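Local coordinates for protein adenosine 5'-monophosphoramidase HNT1 (Candida albicans, PDB 6IQ1) that probably hydrolyses adenosine 5'-monophosphoramidates to AMP and an amine as a homodimeric histidine triad (HIT) enzyme of the HINT family, at residues F20-T25 and S30-Q35; I44-H49 and H54-D59. All blocks are in the same frame, centred on the assembly; numbering follows the deposited sequence.

Interaction 1. Residues F20-T25 and S30-Q35; sequences FKLIET and SFLDIQ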
loop_
_atom_site.group_PDB
_atom_site.type_symbol
_atom_site.label_atom_id
_atom_site.label_comp_id
_atom_site.label_asym_id
_atom_site.label_seq_id
_atom_site.Cartn_x
_atom_site.Cartn_y
_atom_site.Cartn_z
ATOM N N PHE D 20 13.436 16.326 -3.225
ATOM C CA PHE D 20 12.910 16.618 -4.563
ATOM C C PHE D 20 11.382 16.565 -4.520
ATOM O O PHE D 20 10.770 15.519 -4.753
ATOM C CB PHE D 20 13.471 15.633 -5.582
ATOM C CG PHE D 20 14.964 15.723 -5.762
ATOM C CD1 PHE D 20 15.518 16.631 -6.655
ATOM C CD2 PHE D 20 15.814 14.896 -5.042
ATOM C CE1 PHE D 20 16.892 16.718 -6.822
ATOM C CE2 PHE D 20 17.184 14.982 -5.206
ATOM C CZ PHE D 20 17.722 15.895 -6.100
ATOM N N LYS D 21 10.756 17.714 -4.258
ATOM C CA LYS D 21 9.332 17.755 -3.938
ATOM C C LYS D 21 8.452 17.584 -5.175
ATOM O O LYS D 21 8.749 18.099 -6.255
ATOM C CB LYS D 21 8.980 19.071 -3.241
ATOM C CG LYS D 21 7.520 19.194 -2.857
ATOM C CD LYS D 21 7.245 20.519 -2.174
ATOM C CE LYS D 21 6.689 21.548 -3.146
ATOM N NZ LYS D 21 5.358 22.064 -2.696
ATOM N N LEU D 22 7.339 16.867 -5.007
ATOM C CA LEU D 22 6.455 16.585 -6.122
ATOM C C LEU D 22 5.102 17.199 -5.798
ATOM O O LEU D 22 4.914 18.404 -5.980
ATOM C CB LEU D 22 6.425 15.071 -6.397
ATOM C CG LEU D 22 7.663 14.411 -7.046
ATOM C CD1 LEU D 22 7.493 12.916 -7.136
ATOM C CD2 LEU D 22 7.931 14.962 -8.442
ATOM N N ILE D 23 4.145 16.429 -5.317
ATOM C CA ILE D 23 2.834 16.939 -4.952
ATOM C C ILE D 23 2.821 17.170 -3.451
ATOM O O ILE D 23 3.274 16.318 -2.682
ATOM C CB ILE D 23 1.724 15.965 -5.388
ATOM C CG1 ILE D 23 1.540 16.017 -6.918
ATOM C CG2 ILE D 23 0.414 16.256 -4.657
ATOM C CD1 ILE D 23 0.510 15.017 -7.466
ATOM N N GLU D 24 2.329 18.323 -3.030
ATOM C CA GLU D 24 2.083 18.570 -1.618
ATOM C C GLU D 24 0.632 18.999 -1.407
ATOM O O GLU D 24 0.014 19.632 -2.268
ATOM C CB GLU D 24 3.020 19.623 -1.056
ATOM C CG GLU D 24 2.983 19.663 0.447
ATOM C CD GLU D 24 3.812 20.780 1.043
ATOM O OE1 GLU D 24 4.750 21.284 0.364
ATOM O OE2 GLU D 24 3.513 21.136 2.209
ATOM N N THR D 25 0.105 18.644 -0.241
ATOM C CA THR D 25 -1.292 18.825 0.121
ATOM C C THR D 25 -1.310 19.385 1.541
ATOM O O THR D 25 -0.285 19.392 2.228
ATOM C CB THR D 25 -2.045 17.473 -0.026
ATOM O OG1 THR D 25 -2.380 17.235 -1.402
ATOM C CG2 THR D 25 -3.280 17.393 0.794
ATOM N N SER D 30 4.954 14.537 -0.747
ATOM C CA SER D 30 5.578 13.508 -1.568
ATOM C C SER D 30 6.813 14.041 -2.294
ATOM O O SER D 30 6.913 15.227 -2.615
ATOM C CB SER D 30 4.562 12.908 -2.564
ATOM O OG SER D 30 4.056 13.890 -3.437
ATOM N N PHE D 31 7.749 13.133 -2.561
ATOM C CA PHE D 31 9.076 13.471 -3.050
ATOM C C PHE D 31 9.754 12.206 -3.562
ATOM O O PHE D 31 9.367 11.085 -3.213
ATOM C CB PHE D 31 9.930 14.143 -1.958
ATOM C CG PHE D 31 10.091 13.318 -0.703
ATOM C CD1 PHE D 31 9.055 13.204 0.220
ATOM C CD2 PHE D 31 11.283 12.679 -0.431
ATOM C CE1 PHE D 31 9.205 12.447 1.384
ATOM C CE2 PHE D 31 11.450 11.923 0.738
ATOM C CZ PHE D 31 10.412 11.800 1.643
ATOM N N LEU D 32 10.774 12.411 -4.402
ATOM C CA LEU D 32 11.538 11.320 -4.997
ATOM C C LEU D 32 12.328 10.544 -3.950
ATOM O O LEU D 32 12.895 11.118 -3.012
ATOM C CB LEU D 32 12.510 11.865 -6.035
ATOM C CG LEU D 32 11.961 12.250 -7.406
ATOM C CD1 LEU D 32 13.063 12.899 -8.258
ATOM C CD2 LEU D 32 11.356 11.042 -8.123
ATOM N N ASP D 33 12.378 9.225 -4.122
ATOM C CA ASP D 33 13.265 8.412 -3.306
ATOM C C ASP D 33 14.679 8.589 -3.847
ATOM O O ASP D 33 14.932 8.306 -5.022
ATOM C CB ASP D 33 12.835 6.942 -3.329
ATOM C CG ASP D 33 13.525 6.109 -2.254
ATOM O OD1 ASP D 33 14.771 6.142 -2.184
ATOM O OD2 ASP D 33 12.827 5.442 -1.463
ATOM N N ILE D 34 15.596 9.087 -3.009
ATOM C CA ILE D 34 16.951 9.339 -3.495
ATOM C C ILE D 34 17.843 8.103 -3.469
ATOM O O ILE D 34 18.994 8.177 -3.924
ATOM C CB ILE D 34 17.603 10.494 -2.713
ATOM C CG1 ILE D 34 17.968 10.048 -1.296
ATOM C CG2 ILE D 34 16.680 11.686 -2.711
ATOM C CD1 ILE D 34 18.793 11.076 -0.538
ATOM N N GLN D 35 17.351 6.966 -2.978
ATOM C CA GLN D 35 17.973 5.663 -3.219
ATOM C C GLN D 35 16.981 4.763 -3.951
ATOM O O GLN D 35 16.598 3.705 -3.441
ATOM C CB GLN D 35 18.431 5.011 -1.915
ATOM C CG GLN D 35 19.129 5.968 -0.957
ATOM C CD GLN D 35 19.476 5.351 0.388
ATOM O OE1 GLN D 35 18.666 5.356 1.309
ATOM N NE2 GLN D 35 20.696 4.844 0.512
#
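The first β-hairpin of the HIT domain, strands 21-24 and 28-32, brings F20-T25 against S30-Q35 antiparallel, the axes of strands 21-24 and 30-32 at 163°. K21 and F31 form a non-hydrogen-bonded pair, their CA atoms 4.4 Å apart. On either side of it L32 N donates to F20 O (3.1 Å) and L22 N to S30 O (2.9 Å). Further along, I23 O receives two donors from S30: a weak bond from the backbone N, and a short one from OG at 2.7 Å, in the carbonyl plane on a lone pair. With chi1 at 61°, OG of S30 sits between its own N and carbonyl carbon, from where it can reach across to the neighbouring strand. The side chains add an apolar flank: CB of F20 rests on L32 CD1 (3.8 Å), and the edge of its ring meets I34 CG2 at 4.1 Å, the two side chains crossing at about a right angle. The F20 ring also stands edge-to-face with F130 of the second subunit. D33 and I34, which probably bind AMP, follow directly; D33 OD1 accepts from Q35 N in an Asx turn. The serine hydroxyl thus supplements a weak backbone bond, and its donor is used within the hairpin.

Interaction 2. Residues I44-H49 and H54-D59; sequences IIPKHH and HNIPDD. With ZN (zinc ion), chain H.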
loop_
_atom_site.group_PDB
_atom_site.type_symbol
_atom_site.label_atom_id
_atom_site.label_comp_id
_atom_site.label_asym_id
_atom_site.label_seq_id
_atom_site.Cartn_x
_atom_site.Cartn_y
_atom_site.Cartn_z
ATOM N N ILE D 44 5.432 8.883 -0.366
ATOM C CA ILE D 44 4.230 9.650 -0.058
ATOM C C ILE D 44 3.981 9.512 1.433
ATOM O O ILE D 44 3.798 8.395 1.930
ATOM C CB ILE D 44 2.999 9.164 -0.842
ATOM C CG1 ILE D 44 3.267 9.158 -2.350
ATOM C CG2 ILE D 44 1.792 10.007 -0.483
ATOM C CD1 ILE D 44 3.719 7.811 -2.888
ATOM N N ILE D 45 3.990 10.630 2.151
ATOM C CA ILE D 45 3.937 10.577 3.611
ATOM C C ILE D 45 2.849 11.494 4.167
ATOM O O ILE D 45 2.610 12.598 3.648
ATOM C CB ILE D 45 5.310 10.913 4.225
ATOM C CG1 ILE D 45 5.634 12.401 4.090
ATOM C CG2 ILE D 45 6.428 10.058 3.584
ATOM C CD1 ILE D 45 7.009 12.750 4.634
ATOM N N PRO D 46 2.151 11.067 5.210
ATOM C CA PRO D 46 1.332 12.011 5.969
ATOM C C PRO D 46 2.232 12.993 6.706
ATOM O O PRO D 46 3.362 12.670 7.075
ATOM C CB PRO D 46 0.565 11.110 6.942
ATOM C CG PRO D 46 1.477 9.945 7.156
ATOM C CD PRO D 46 2.195 9.730 5.833
ATOM N N LYS D 47 1.727 14.214 6.910
ATOM C CA LYS D 47 2.513 15.214 7.632
ATOM C C LYS D 47 2.524 14.938 9.129
ATOM O O LYS D 47 3.513 15.235 9.811
ATOM C CB LYS D 47 1.983 16.609 7.345
ATOM C CG LYS D 47 2.500 17.189 6.033
ATOM C CD LYS D 47 1.529 18.246 5.487
ATOM C CE LYS D 47 2.120 18.979 4.292
ATOM N NZ LYS D 47 1.431 20.286 4.043
ATOM N N HIS D 48 1.449 14.361 9.641
ATOM C CA HIS D 48 1.389 13.869 11.009
ATOM C C HIS D 48 2.427 12.773 11.237
ATOM O O HIS D 48 2.513 11.812 10.461
ATOM C CB HIS D 48 -0.023 13.333 11.248
ATOM C CG HIS D 48 -0.315 12.959 12.662
ATOM N ND1 HIS D 48 0.116 11.777 13.225
ATOM C CD2 HIS D 48 -1.042 13.588 13.613
ATOM C CE1 HIS D 48 -0.305 11.708 14.474
ATOM N NE2 HIS D 48 -1.010 12.795 14.734
ATOM N N HIS D 49 3.201 12.889 12.318
ATOM C CA HIS D 49 4.241 11.894 12.589
ATOM C C HIS D 49 3.642 10.686 13.303
ATOM O O HIS D 49 3.295 10.761 14.485
ATOM C CB HIS D 49 5.378 12.478 13.424
ATOM C CG HIS D 49 6.426 11.470 13.779
ATOM N ND1 HIS D 49 7.579 11.302 13.039
ATOM C CD2 HIS D 49 6.477 10.542 14.765
ATOM C CE1 HIS D 49 8.301 10.326 13.561
ATOM N NE2 HIS D 49 7.656 9.849 14.611
ATOM N N HIS D 54 -1.250 2.346 11.911
ATOM C CA HIS D 54 -2.288 2.559 12.913
ATOM C C HIS D 54 -2.025 3.772 13.825
ATOM O O HIS D 54 -2.881 4.089 14.662
ATOM C CB HIS D 54 -2.459 1.293 13.752
ATOM C CG HIS D 54 -1.224 0.872 14.482
ATOM N ND1 HIS D 54 -0.382 -0.113 14.011
ATOM C CD2 HIS D 54 -0.695 1.290 15.653
ATOM C CE1 HIS D 54 0.619 -0.272 14.856
ATOM N NE2 HIS D 54 0.450 0.563 15.865
ATOM N N ASN D 55 -0.883 4.450 13.686
ATOM C CA ASN D 55 -0.603 5.665 14.437
ATOM C C ASN D 55 -1.007 6.928 13.688
ATOM O O ASN D 55 -0.657 8.022 14.133
ATOM C CB ASN D 55 0.888 5.747 14.797
ATOM C CG ASN D 55 1.399 4.483 15.481
ATOM O OD1 ASN D 55 2.271 3.798 14.956
ATOM N ND2 ASN D 55 0.852 4.170 16.654
ATOM N N ILE D 56 -1.715 6.816 12.575
ATOM C CA ILE D 56 -2.011 7.952 11.701
ATOM C C ILE D 56 -3.500 8.253 11.788
ATOM O O ILE D 56 -4.317 7.334 11.655
ATOM C CB ILE D 56 -1.592 7.672 10.244
ATOM C CG1 ILE D 56 -0.092 7.383 10.166
ATOM C CG2 ILE D 56 -1.895 8.850 9.354
ATOM C CD1 ILE D 56 0.769 8.518 10.680
ATOM N N PRO D 57 -3.895 9.505 12.002
ATOM C CA PRO D 57 -5.330 9.821 12.069
ATOM C C PRO D 57 -6.042 9.496 10.762
ATOM O O PRO D 57 -5.458 9.560 9.676
ATOM C CB PRO D 57 -5.354 11.330 12.355
ATOM C CG PRO D 57 -3.967 11.660 12.857
ATOM C CD PRO D 57 -3.045 10.691 12.183
ATOM N N ASP D 58 -7.327 9.146 10.889
ATOM C CA ASP D 58 -8.135 8.775 9.732
ATOM C C ASP D 58 -8.076 9.829 8.631
ATOM O O ASP D 58 -7.995 9.494 7.443
ATOM C CB ASP D 58 -9.582 8.534 10.163
ATOM C CG ASP D 58 -9.807 7.122 10.705
ATOM O OD1 ASP D 58 -8.874 6.298 10.652
ATOM O OD2 ASP D 58 -10.926 6.824 11.174
ATOM N N ASP D 59 -8.092 11.109 8.996
ATOM C CA ASP D 59 -8.142 12.136 7.958
ATOM C C ASP D 59 -6.825 12.247 7.188
ATOM O O ASP D 59 -6.833 12.657 6.024
ATOM C CB ASP D 59 -8.548 13.495 8.547
ATOM C CG ASP D 59 -7.564 14.008 9.597
ATOM O OD1 ASP D 59 -7.220 13.276 10.553
ATOM O OD2 ASP D 59 -7.121 15.165 9.454
HETATM ZN ZN ZN H . 8.362 12.087 11.369
#
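One face of the H48 imidazole is covered by the P57 ring: CD stands over its centre, 3.5 Å from the centroid and 11° off the normal, a CH-π contact. CG of P57 lies over the same face, shifted toward the CD2 side, 3.6 Å from H48 CD2. N55 O and I56 CD1 approach the imidazole obliquely, the carbonyl 3.7 Å from CE1. H48 reaches the proline because CG is anti to the backbone N (chi1 -172°), which carries the ring from the end of strand 42-46 toward the N-cap of helix 58-74, the position P57 occupies. The CD1 methyl of I56 touches both the H48 carbonyl oxygen (3.7 Å) and P46 CG (3.9 Å), with the P46 and I56 side chains crossing at about a right angle. V105 of the histidine triad motif packs on both P46 and I56. The H49 side chain points away from 54-59 and gives ND1 to the zinc ion at 2.0 Å; C7, C10 and H104 complete the site, and H104, which binds the zinc through ND1, donates a hydrogen bond from NE2 to P46 O. No hydrogen bond joins the two segments. Their union therefore rests on dispersion and on the CD hydrogens of P57, probably made slightly positive by the adjacent amide nitrogen, against the imidazole π face, while metal coordination holds the next residue.

In the fold
Interactions 1 and 2 follow in series along the chain, the hairpin closing before 44-49 meets 54-59, and their centres lie 16 Å apart. Both reach the same antiparallel sheet, in which strands 28-32 and 42-46 are neighbours. F31 CE1 packs on I45 CD1 and S30 CB on I44 CG1 between those strands. Near the turn of the hairpin, K47 NZ forms a salt bridge with E24 OE2 (2.9 Å) and probably a hydrogen bond with T25 O. Interaction 1 supplies probable AMP-binding residues, whereas interaction 2 leads from the sheet past the zinc site into helix 58-74. Each also touches the second subunit of the homodimer.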